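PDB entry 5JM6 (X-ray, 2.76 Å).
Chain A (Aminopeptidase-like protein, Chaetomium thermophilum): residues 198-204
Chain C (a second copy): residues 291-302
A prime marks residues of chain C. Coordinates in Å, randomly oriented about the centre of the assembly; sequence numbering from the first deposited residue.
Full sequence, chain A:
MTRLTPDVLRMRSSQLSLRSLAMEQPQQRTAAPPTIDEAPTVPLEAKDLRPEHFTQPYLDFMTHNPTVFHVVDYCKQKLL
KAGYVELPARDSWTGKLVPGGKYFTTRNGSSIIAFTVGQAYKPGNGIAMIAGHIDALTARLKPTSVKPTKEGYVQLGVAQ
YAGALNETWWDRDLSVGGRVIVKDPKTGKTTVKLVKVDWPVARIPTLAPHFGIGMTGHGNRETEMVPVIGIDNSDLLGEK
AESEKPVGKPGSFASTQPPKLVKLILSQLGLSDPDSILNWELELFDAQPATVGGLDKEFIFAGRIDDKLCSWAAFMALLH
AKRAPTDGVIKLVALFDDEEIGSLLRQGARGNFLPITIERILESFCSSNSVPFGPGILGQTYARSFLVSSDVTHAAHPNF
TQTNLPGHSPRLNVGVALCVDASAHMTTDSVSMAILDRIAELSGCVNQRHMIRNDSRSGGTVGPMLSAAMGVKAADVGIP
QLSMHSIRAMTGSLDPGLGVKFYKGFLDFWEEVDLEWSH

Chain A 198-204: DWPVARI
Chain C, residues 291-302: TVGGLDKEFIFA

Chain C supplies a hairpin: strands 291-293 and 299-302 pair antiparallel, with Thr291′ N to Phe301′ O 3.0 Å, Phe301′ N to Thr291′ O 2.8 Å, Gly293′ N to Phe299′ O 2.9 Å and Phe299′ N to Gly293′ O 2.9 Å. Between them Gly294′ to Lys297′ form a type I turn (Leu295′ phi/psi -58/-43, Asp296′ -104/16), closed by Lys297′ N to Gly294′ O at 3.0 Å; Lys297′ then adopts 65/44. Chain A lies against this hairpin in an irregular, mostly extended path, its Pro200 to Val201 step running in the same direction as Gly293′ to Gly294′; 502 Å² is buried. Asp198 (-88/1) stays clear. Trp199 (-134/158; chi1 76°, p; chi2 84°) points toward the turn, and its NE1 donates to Gly294′ O (2.9 Å, 161°), an oxygen that also accepts the turn's own bond. Leu295′ O approaches the indole edge, 3.4 Å from Trp199 CZ2. Lys297′, m then t throughout, extends over one face of the Trp199 indole: Lys297′ CE lies 3.7 Å from the centroid of its five-membered ring as a CH-pi contact, and the charged NZ lies 4.6 Å from that of its six-membered ring, a cation-pi pairing. Pro200 (-65/122, C-gamma exo) has its CA 5.1 Å from Gly293′ CA; its O accepts from Gly294′ N (2.9 Å, 149°), and its CB meets the edge of Phe301′ at CE2 (3.9 Å). Val201 (-101/-15, m) brings its CA within 4.0 Å of Gly294′ CA. Its O receives a CA-H...O contact from Gly294′ CA (3.5 Å), while Val201 CG1 packs on Leu295′ CD2 (3.9 Å; Leu295′ m, t). At 97/162 Gly294′ has a backbone that calls for glycine, and a CB would also strike Phe299′ CD2. Ala202 (-136/153) points away. Arg203 (-156/142; t, t, chi3 -101°) turns back toward the hairpin, laying NE over one face of Phe301′ (m, chi2 -35°), with Arg203 CD 3.3 Å from Phe301′ CE1. Ile204 leaves the contact.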

ATOM      1  N   ASP A 198      42.135 -10.518 -30.794  1.00 49.02           N
ATOM      2  CA  ASP A 198      42.640  -9.146 -30.814  1.00 54.54           C
ATOM      3  C   ASP A 198      41.615  -8.100 -31.247  1.00 48.76           C
ATOM      4  O   ASP A 198      41.936  -6.914 -31.329  1.00 48.48           O
ATOM      5  CB  ASP A 198      43.864  -9.063 -31.729  1.00 62.22           C
ATOM      6  CG  ASP A 198      45.020  -9.905 -31.230  1.00 69.96           C
ATOM      7  OD1 ASP A 198      45.145 -10.070 -29.998  1.00 66.32           O
ATOM      8  OD2 ASP A 198      45.801 -10.403 -32.068  1.00 73.59           O
ATOM      9  N   TRP A 199      40.393  -8.537 -31.533  1.00 44.68           N
ATOM     10  CA  TRP A 199      39.314  -7.620 -31.887  1.00 41.19           C
ATOM     11  C   TRP A 199      38.056  -8.008 -31.113  1.00 37.68           C
ATOM     12  O   TRP A 199      37.951  -9.142 -30.645  1.00 39.22           O
ATOM     13  CB  TRP A 199      39.058  -7.634 -33.398  1.00 37.83           C
ATOM     14  CG  TRP A 199      38.309  -8.836 -33.881  1.00 37.92           C
ATOM     15  CD1 TRP A 199      36.955  -9.011 -33.891  1.00 37.00           C
ATOM     16  CD2 TRP A 199      38.870 -10.027 -34.441  1.00 38.27           C
ATOM     17  NE1 TRP A 199      36.639 -10.240 -34.413  1.00 37.28           N
ATOM     18  CE2 TRP A 199      37.798 -10.884 -34.761  1.00 37.66           C
ATOM     19  CE3 TRP A 199      40.176 -10.455 -34.701  1.00 39.51           C
ATOM     20  CZ2 TRP A 199      37.989 -12.141 -35.326  1.00 36.80           C
ATOM     21  CZ3 TRP A 199      40.364 -11.704 -35.263  1.00 46.01           C
ATOM     22  CH2 TRP A 199      39.277 -12.533 -35.569  1.00 44.83           C
ATOM     23  N   PRO A 200      37.112  -7.065 -30.941  1.00 34.90           N
ATOM     24  CA  PRO A 200      35.908  -7.409 -30.170  1.00 30.82           C
ATOM     25  C   PRO A 200      35.047  -8.474 -30.848  1.00 30.03           C
ATOM     26  O   PRO A 200      34.597  -8.267 -31.977  1.00 31.24           O
ATOM     27  CB  PRO A 200      35.147  -6.076 -30.098  1.00 30.69           C
ATOM     28  CG  PRO A 200      36.157  -5.021 -30.438  1.00 33.58           C
ATOM     29  CD  PRO A 200      37.110  -5.661 -31.383  1.00 33.21           C
ATOM     30  N   VAL A 201      34.807  -9.590 -30.166  1.00 26.62           N
ATOM     31  CA  VAL A 201      33.919 -10.620 -30.697  1.00 26.59           C
ATOM     32  C   VAL A 201      32.510 -10.633 -30.110  1.00 26.56           C
ATOM     33  O   VAL A 201      31.609 -11.246 -30.677  1.00 31.72           O
ATOM     34  CB  VAL A 201      34.519 -12.022 -30.493  1.00 32.11           C
ATOM     35  CG1 VAL A 201      35.818 -12.158 -31.265  1.00 29.11           C
ATOM     36  CG2 VAL A 201      34.738 -12.294 -29.013  1.00 23.67           C
ATOM     37  N   ALA A 202      32.309  -9.940 -28.995  1.00 30.02           N
ATOM     38  CA  ALA A 202      31.071 -10.106 -28.242  1.00 28.97           C
ATOM     39  C   ALA A 202      30.505  -8.777 -27.797  1.00 32.68           C
ATOM     40  O   ALA A 202      31.226  -7.790 -27.659  1.00 32.98           O
ATOM     41  CB  ALA A 202      31.294 -11.008 -27.036  1.00 24.94           C
ATOM     42  N   ARG A 203      29.191  -8.750 -27.624  1.00 34.63           N
ATOM     43  CA  ARG A 203      28.524  -7.543 -27.190  1.00 36.62           C
ATOM     44  C   ARG A 203      27.200  -7.850 -26.499  1.00 33.04           C
ATOM     45  O   ARG A 203      26.465  -8.740 -26.930  1.00 35.69           O
ATOM     46  CB  ARG A 203      28.329  -6.640 -28.402  1.00 38.54           C
ATOM     47  CG  ARG A 203      27.361  -5.520 -28.227  1.00 41.71           C
ATOM     48  CD  ARG A 203      27.631  -4.488 -29.286  1.00 45.00           C
ATOM     49  NE  ARG A 203      28.381  -3.355 -28.771  1.00 42.81           N
ATOM     50  CZ  ARG A 203      27.834  -2.169 -28.546  1.00 40.93           C
ATOM     51  NH1 ARG A 203      26.548  -1.986 -28.804  1.00 37.02           N
ATOM     52  NH2 ARG A 203      28.564  -1.171 -28.073  1.00 44.61           N
ATOM     53  N   ILE A 204      26.886  -7.104 -25.445  1.00 37.90           N
ATOM     54  CA  ILE A 204      25.584  -7.223 -24.807  1.00 38.37           C
ATOM     55  C   ILE A 204      24.799  -5.955 -25.126  1.00 36.52           C
ATOM     56  O   ILE A 204      25.020  -4.911 -24.512  1.00 32.31           O
ATOM     57  CB  ILE A 204      25.731  -7.416 -23.283  1.00 35.48           C
ATOM     58  CG1 ILE A 204      26.597  -8.647 -22.994  1.00 32.68           C
ATOM     59  CG2 ILE A 204      24.373  -7.538 -22.616  1.00 35.35           C
ATOM     60  CD1 ILE A 204      27.175  -8.683 -21.597  1.00 27.46           C
TER
ATOM     61  N   THR C 291      34.231   0.772 -35.021  1.00 32.86           N
ATOM     62  CA  THR C 291      34.974  -0.437 -35.343  1.00 33.87           C
ATOM     63  C   THR C 291      34.053  -1.524 -35.867  1.00 38.50           C
ATOM     64  O   THR C 291      32.831  -1.427 -35.761  1.00 41.37           O
ATOM     65  CB  THR C 291      35.728  -0.983 -34.119  1.00 36.54           C
ATOM     66  OG1 THR C 291      36.538  -2.097 -34.516  1.00 45.92           O
ATOM     67  CG2 THR C 291      34.745  -1.434 -33.049  1.00 35.11           C
ATOM     68  N   VAL C 292      34.652  -2.556 -36.444  1.00 33.21           N
ATOM     69  CA  VAL C 292      33.914  -3.755 -36.798  1.00 36.73           C
ATOM     70  C   VAL C 292      34.149  -4.793 -35.708  1.00 38.63           C
ATOM     71  O   VAL C 292      35.185  -4.781 -35.043  1.00 38.24           O
ATOM     72  CB  VAL C 292      34.317  -4.320 -38.173  1.00 32.83           C
ATOM     73  CG1 VAL C 292      33.913  -3.359 -39.279  1.00 28.75           C
ATOM     74  CG2 VAL C 292      35.806  -4.606 -38.219  1.00 30.51           C
ATOM     75  N   GLY C 293      33.156  -5.646 -35.487  1.00 38.73           N
ATOM     76  CA  GLY C 293      33.226  -6.637 -34.430  1.00 33.00           C
ATOM     77  C   GLY C 293      32.382  -7.861 -34.720  1.00 31.22           C
ATOM     78  O   GLY C 293      31.707  -7.929 -35.745  1.00 32.54           O
ATOM     79  N   GLY C 294      32.406  -8.822 -33.804  1.00 31.86           N
ATOM     80  CA  GLY C 294      31.750 -10.099 -34.020  1.00 31.10           C
ATOM     81  C   GLY C 294      32.769 -11.106 -34.511  1.00 32.49           C
ATOM     82  O   GLY C 294      33.842 -10.719 -34.974  1.00 34.08           O
ATOM     83  N   LEU C 295      32.447 -12.393 -34.416  1.00 32.86           N
ATOM     84  CA  LEU C 295      33.420 -13.429 -34.749  1.00 34.93           C
ATOM     85  C   LEU C 295      33.930 -13.300 -36.186  1.00 37.14           C
ATOM     86  O   LEU C 295      35.118 -13.482 -36.437  1.00 38.82           O
ATOM     87  CB  LEU C 295      32.832 -14.825 -34.510  1.00 35.63           C
ATOM     88  CG  LEU C 295      32.721 -15.277 -33.048  1.00 38.18           C
ATOM     89  CD1 LEU C 295      31.937 -16.576 -32.937  1.00 37.50           C
ATOM     90  CD2 LEU C 295      34.101 -15.433 -32.415  1.00 40.12           C
ATOM     91  N   ASP C 296      33.034 -13.045 -37.134  1.00 40.03           N
ATOM     92  CA  ASP C 296      33.448 -12.739 -38.507  1.00 39.85           C
ATOM     93  C   ASP C 296      33.364 -11.259 -38.909  1.00 39.72           C
ATOM     94  O   ASP C 296      33.268 -10.956 -40.099  1.00 34.36           O
ATOM     95  CB  ASP C 296      32.700 -13.596 -39.518  1.00 46.63           C
ATOM     96  CG  ASP C 296      33.612 -14.058 -40.648  1.00 66.27           C
ATOM     97  OD1 ASP C 296      33.818 -15.280 -40.787  1.00 65.33           O
ATOM     98  OD2 ASP C 296      34.149 -13.197 -41.379  1.00 67.47           O
ATOM     99  N   LYS C 297      33.250 -10.366 -37.930  1.00 41.18           N
ATOM    100  CA  LYS C 297      33.245  -8.923 -38.187  1.00 37.09           C
ATOM    101  C   LYS C 297      32.026  -8.519 -39.005  1.00 33.97           C
ATOM    102  O   LYS C 297      32.117  -7.743 -39.956  1.00 39.19           O
ATOM    103  CB  LYS C 297      34.540  -8.483 -38.883  1.00 31.56           C
ATOM    104  CG  LYS C 297      35.760  -8.611 -37.985  1.00 38.91           C
ATOM    105  CD  LYS C 297      37.069  -8.351 -38.708  1.00 35.96           C
ATOM    106  CE  LYS C 297      38.240  -8.611 -37.769  1.00 35.01           C
ATOM    107  NZ  LYS C 297      39.525  -8.097 -38.309  1.00 43.11           N
ATOM    108  N   GLU C 298      30.881  -9.067 -38.612  1.00 29.89           N
ATOM    109  CA  GLU C 298      29.610  -8.740 -39.239  1.00 31.52           C
ATOM    110  C   GLU C 298      28.998  -7.481 -38.634  1.00 37.14           C
ATOM    111  O   GLU C 298      28.063  -6.911 -39.193  1.00 37.67           O
ATOM    112  CB  GLU C 298      28.628  -9.900 -39.094  1.00 33.67           C
ATOM    113  CG  GLU C 298      29.193 -11.266 -39.420  1.00 45.64           C
ATOM    114  CD  GLU C 298      29.357 -12.132 -38.186  1.00 46.81           C
ATOM    115  OE1 GLU C 298      29.970 -11.664 -37.203  1.00 39.53           O
ATOM    116  OE2 GLU C 298      28.852 -13.275 -38.194  1.00 47.19           O
ATOM    117  N   PHE C 299      29.527  -7.055 -37.492  1.00 34.31           N
ATOM    118  CA  PHE C 299      28.953  -5.938 -36.750  1.00 32.37           C
ATOM    119  C   PHE C 299      29.767  -4.667 -36.904  1.00 35.45           C
ATOM    120  O   PHE C 299      30.977  -4.713 -37.108  1.00 33.68           O
ATOM    121  CB  PHE C 299      28.842  -6.267 -35.260  1.00 33.28           C
ATOM    122  CG  PHE C 299      27.923  -7.406 -34.954  1.00 33.05           C
ATOM    123  CD1 PHE C 299      26.598  -7.370 -35.348  1.00 28.72           C
ATOM    124  CD2 PHE C 299      28.383  -8.510 -34.260  1.00 34.52           C
ATOM    125  CE1 PHE C 299      25.752  -8.417 -35.059  1.00 33.91           C
ATOM    126  CE2 PHE C 299      27.542  -9.559 -33.970  1.00 32.99           C
ATOM    127  CZ  PHE C 299      26.227  -9.516 -34.381  1.00 32.12           C
ATOM    128  N   ILE C 300      29.081  -3.535 -36.829  1.00 36.40           N
ATOM    129  CA  ILE C 300      29.740  -2.255 -36.627  1.00 38.14           C
ATOM    130  C   ILE C 300      29.346  -1.728 -35.253  1.00 38.41           C
ATOM    131  O   ILE C 300      28.161  -1.635 -34.933  1.00 41.64           O
ATOM    132  CB  ILE C 300      29.366  -1.230 -37.712  1.00 35.58           C
ATOM    133  CG1 ILE C 300      29.983  -1.630 -39.052  1.00 34.85           C
ATOM    134  CG2 ILE C 300      29.834   0.163 -37.314  1.00 33.80           C
ATOM    135  CD1 ILE C 300      29.501  -0.796 -40.217  1.00 34.86           C
ATOM    136  N   PHE C 301      30.347  -1.421 -34.435  1.00 33.17           N
ATOM    137  CA  PHE C 301      30.120  -0.794 -33.141  1.00 34.66           C
ATOM    138  C   PHE C 301      30.497   0.677 -33.245  1.00 32.72           C
ATOM    139  O   PHE C 301      31.654   1.004 -33.509  1.00 33.62           O
ATOM    140  CB  PHE C 301      30.940  -1.473 -32.038  1.00 32.51           C
ATOM    141  CG  PHE C 301      30.740  -2.963 -31.953  1.00 30.33           C
ATOM    142  CD1 PHE C 301      29.505  -3.534 -32.208  1.00 38.09           C
ATOM    143  CD2 PHE C 301      31.797  -3.793 -31.615  1.00 34.42           C
ATOM    144  CE1 PHE C 301      29.331  -4.905 -32.129  1.00 41.36           C
ATOM    145  CE2 PHE C 301      31.627  -5.163 -31.534  1.00 33.15           C
ATOM    146  CZ  PHE C 301      30.393  -5.720 -31.789  1.00 33.95           C
ATOM    147  N   ALA C 302      29.521   1.562 -33.072  1.00 33.10           N
ATOM    148  CA  ALA C 302      29.790   2.995 -33.092  1.00 31.51           C
ATOM    149  C   ALA C 302      28.700   3.773 -32.372  1.00 38.44           C
ATOM    150  O   ALA C 302      27.566   3.307 -32.255  1.00 36.67           O
ATOM    151  CB  ALA C 302      29.924   3.487 -34.524  1.00 31.15           C
TER